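Carboxysome shell vertex protein CcmL (PDB 4N8F) probably forms the pentameric vertices of the carboxysome shell, the polyhedral compartment that sequesters RuBisCO, introducing curvature into flat hexagonal protein layers. Local coordinates at residues C[16-22]-C[71-75]. Numbering follows the deposited sequence.
Sequences EDTLTGV and DKPID
Start at E16, where the chain leaves strand 14-15. E16 CG packs on P73 CG at 4.1 Å, while its carboxylate turns to a second subunit, hydrogen bonding T46 OG1 and I67 N there. Residues 17-19 then wind into a 3-10 turn, with L19 N bonded to E16 O at 2.9 Å; T20 OG1 ties back to D17 O at 3.1 Å. T18 points toward the other loop and sets the register, its CA 5.5 Å from that of K72. With chi1 in p, T18 OG1 sits 3.1 Å from P73 CD, T18 CG2 lies 3.8 Å from D71 O, and T18 O is 3.5 Å from K72 CG. L19, in mt, rests CD2 against both P73 CD and I74 CG2, 3.9 Å from each. A type II turn from L19 to V22 follows, with G21 at positive phi and V22 N bonded to L19 O at 3.1 Å. V22, chi1 t, brings CG2 to 3.9 Å from K72 CE; the lysine NZ bonds N68 O. Within 71-75, P73 centres an inverse gamma turn (phi/psi -80/59), and its O bonds S58 OG of the second subunit. This is van der Waals packing between two loops, leading into strands 24-30 and 76-81, at one end of the five-stranded OB-like barrel of the CcmL/EutN family, in the subunit interface of the pentamer.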
ATOM      1  N   GLU C  16     -13.736 -17.676   2.092  1.00 35.71           N
ATOM      2  CA  GLU C  16     -13.213 -18.197   0.845  1.00 36.04           C
ATOM      3  C   GLU C  16     -12.624 -19.556   1.102  1.00 36.56           C
ATOM      4  O   GLU C  16     -11.909 -19.765   2.121  1.00 38.08           O
ATOM      5  CB  GLU C  16     -12.131 -17.260   0.300  1.00 35.07           C
ATOM      6  CG  GLU C  16     -12.649 -15.940  -0.264  1.00 34.46           C
ATOM      7  CD  GLU C  16     -13.426 -16.122  -1.559  1.00 35.26           C
ATOM      8  OE1 GLU C  16     -12.907 -16.765  -2.502  1.00 31.82           O
ATOM      9  OE2 GLU C  16     -14.548 -15.591  -1.653  1.00 38.16           O
ATOM     10  N   ASP C  17     -12.993 -20.501   0.245  1.00 36.17           N
ATOM     11  CA  ASP C  17     -12.496 -21.892   0.274  1.00 36.63           C
ATOM     12  C   ASP C  17     -10.995 -22.001   0.409  1.00 35.64           C
ATOM     13  O   ASP C  17     -10.480 -22.957   0.971  1.00 38.68           O
ATOM     14  CB  ASP C  17     -12.789 -22.564  -1.060  1.00 38.02           C
ATOM     15  CG  ASP C  17     -14.196 -23.040  -1.190  1.00 38.35           C
ATOM     16  OD1 ASP C  17     -14.920 -22.909  -0.215  1.00 41.18           O
ATOM     17  OD2 ASP C  17     -14.564 -23.543  -2.265  1.00 36.49           O
ATOM     18  N   THR C  18     -10.293 -21.056  -0.193  1.00 32.58           N
ATOM     19  CA  THR C  18      -8.833 -21.074  -0.179  1.00 32.78           C
ATOM     20  C   THR C  18      -8.244 -20.763   1.219  1.00 33.65           C
ATOM     21  O   THR C  18      -7.070 -20.915   1.441  1.00 33.66           O
ATOM     22  CB  THR C  18      -8.324 -20.017  -1.179  1.00 31.55           C
ATOM     23  OG1 THR C  18      -9.010 -18.764  -0.952  1.00 31.55           O
ATOM     24  CG2 THR C  18      -8.629 -20.469  -2.585  1.00 32.88           C
ATOM     25  N   LEU C  19      -9.073 -20.275   2.134  1.00 35.53           N
ATOM     26  CA  LEU C  19      -8.677 -20.034   3.501  1.00 35.25           C
ATOM     27  C   LEU C  19      -8.980 -21.138   4.500  1.00 36.40           C
ATOM     28  O   LEU C  19      -8.741 -20.942   5.670  1.00 36.06           O
ATOM     29  CB  LEU C  19      -9.293 -18.740   4.002  1.00 35.33           C
ATOM     30  CG  LEU C  19      -9.014 -17.549   3.108  1.00 35.40           C
ATOM     31  CD1 LEU C  19      -9.669 -16.316   3.696  1.00 34.04           C
ATOM     32  CD2 LEU C  19      -7.511 -17.406   2.980  1.00 33.08           C
ATOM     33  N   THR C  20      -9.456 -22.309   4.056  1.00 37.76           N
ATOM     34  CA  THR C  20      -9.628 -23.445   4.956  1.00 39.65           C
ATOM     35  C   THR C  20      -8.362 -23.815   5.734  1.00 40.20           C
ATOM     36  O   THR C  20      -7.297 -23.915   5.158  1.00 41.00           O
ATOM     37  CB  THR C  20     -10.081 -24.676   4.152  1.00 42.15           C
ATOM     38  OG1 THR C  20     -11.357 -24.371   3.552  1.00 45.51           O
ATOM     39  CG2 THR C  20     -10.255 -25.837   5.019  1.00 43.96           C
ATOM     40  N   GLY C  21      -8.485 -23.970   7.047  1.00 41.77           N
ATOM     41  CA  GLY C  21      -7.341 -24.240   7.939  1.00 42.00           C
ATOM     42  C   GLY C  21      -6.385 -23.086   8.177  1.00 41.13           C
ATOM     43  O   GLY C  21      -5.356 -23.271   8.753  1.00 41.45           O
ATOM     44  N   VAL C  22      -6.673 -21.891   7.711  1.00 39.99           N
ATOM     45  CA  VAL C  22      -5.709 -20.818   7.889  1.00 40.26           C
ATOM     46  C   VAL C  22      -5.902 -20.258   9.291  1.00 40.06           C
ATOM     47  O   VAL C  22      -7.004 -19.912   9.677  1.00 41.22           O
ATOM     48  CB  VAL C  22      -5.894 -19.698   6.862  1.00 39.74           C
ATOM     49  CG1 VAL C  22      -4.864 -18.570   7.100  1.00 42.14           C
ATOM     50  CG2 VAL C  22      -5.720 -20.252   5.453  1.00 40.24           C
ATOM     51  N   ASP C  71      -2.579 -19.243  -3.679  1.00 38.27           N
ATOM     52  CA  ASP C  71      -3.892 -18.837  -4.189  1.00 41.37           C
ATOM     53  C   ASP C  71      -4.730 -18.107  -3.164  1.00 35.60           C
ATOM     54  O   ASP C  71      -5.931 -17.913  -3.373  1.00 36.87           O
ATOM     55  CB  ASP C  71      -4.616 -20.081  -4.728  1.00 46.55           C
ATOM     56  CG  ASP C  71      -3.970 -20.602  -6.016  1.00 53.55           C
ATOM     57  OD1 ASP C  71      -3.419 -19.775  -6.814  1.00 55.06           O
ATOM     58  OD2 ASP C  71      -4.031 -21.851  -6.225  1.00 60.47           O
ATOM     59  N   LYS C  72      -4.131 -17.761  -2.028  1.00 31.39           N
ATOM     60  CA  LYS C  72      -4.924 -17.288  -0.924  1.00 30.62           C
ATOM     61  C   LYS C  72      -5.092 -15.772  -1.001  1.00 28.66           C
ATOM     62  O   LYS C  72      -4.126 -15.052  -1.244  1.00 30.28           O
ATOM     63  CB  LYS C  72      -4.334 -17.724   0.413  1.00 31.05           C
ATOM     64  CG  LYS C  72      -4.158 -19.243   0.590  1.00 33.28           C
ATOM     65  CD  LYS C  72      -3.801 -19.472   2.047  1.00 34.72           C
ATOM     66  CE  LYS C  72      -3.438 -20.920   2.413  1.00 38.48           C
ATOM     67  NZ  LYS C  72      -3.565 -21.931   1.348  1.00 39.90           N
ATOM     68  N   PRO C  73      -6.312 -15.277  -0.818  1.00 26.79           N
ATOM     69  CA  PRO C  73      -6.601 -13.834  -0.839  1.00 27.09           C
ATOM     70  C   PRO C  73      -6.254 -13.143   0.465  1.00 25.67           C
ATOM     71  O   PRO C  73      -7.119 -12.580   1.138  1.00 24.77           O
ATOM     72  CB  PRO C  73      -8.125 -13.777  -1.071  1.00 27.46           C
ATOM     73  CG  PRO C  73      -8.635 -15.087  -0.572  1.00 27.95           C
ATOM     74  CD  PRO C  73      -7.533 -16.091  -0.702  1.00 27.97           C
ATOM     75  N   ILE C  74      -4.989 -13.228   0.838  1.00 25.34           N
ATOM     76  CA  ILE C  74      -4.477 -12.645   2.090  1.00 26.07           C
ATOM     77  C   ILE C  74      -3.465 -11.578   1.764  1.00 25.23           C
ATOM     78  O   ILE C  74      -2.701 -11.708   0.774  1.00 26.93           O
ATOM     79  CB  ILE C  74      -3.860 -13.694   3.028  1.00 26.79           C
ATOM     80  CG1 ILE C  74      -2.851 -14.569   2.261  1.00 27.45           C
ATOM     81  CG2 ILE C  74      -4.924 -14.616   3.581  1.00 28.02           C
ATOM     82  CD1 ILE C  74      -1.947 -15.328   3.208  1.00 29.12           C
ATOM     83  N   ASP C  75      -3.464 -10.534   2.594  1.00 25.52           N
ATOM     84  CA  ASP C  75      -2.630  -9.375   2.429  1.00 24.71           C
ATOM     85  C   ASP C  75      -1.749  -9.099   3.672  1.00 24.81           C
ATOM     86  O   ASP C  75      -1.157  -8.081   3.805  1.00 25.79           O
ATOM     87  CB  ASP C  75      -3.497  -8.183   2.077  1.00 24.35           C
ATOM     88  CG  ASP C  75      -4.349  -7.700   3.196  1.00 25.27           C
ATOM     89  OD1 ASP C  75      -4.465  -8.383   4.244  1.00 25.36           O
ATOM     90  OD2 ASP C  75      -4.923  -6.567   3.025  1.00 25.97           O
TER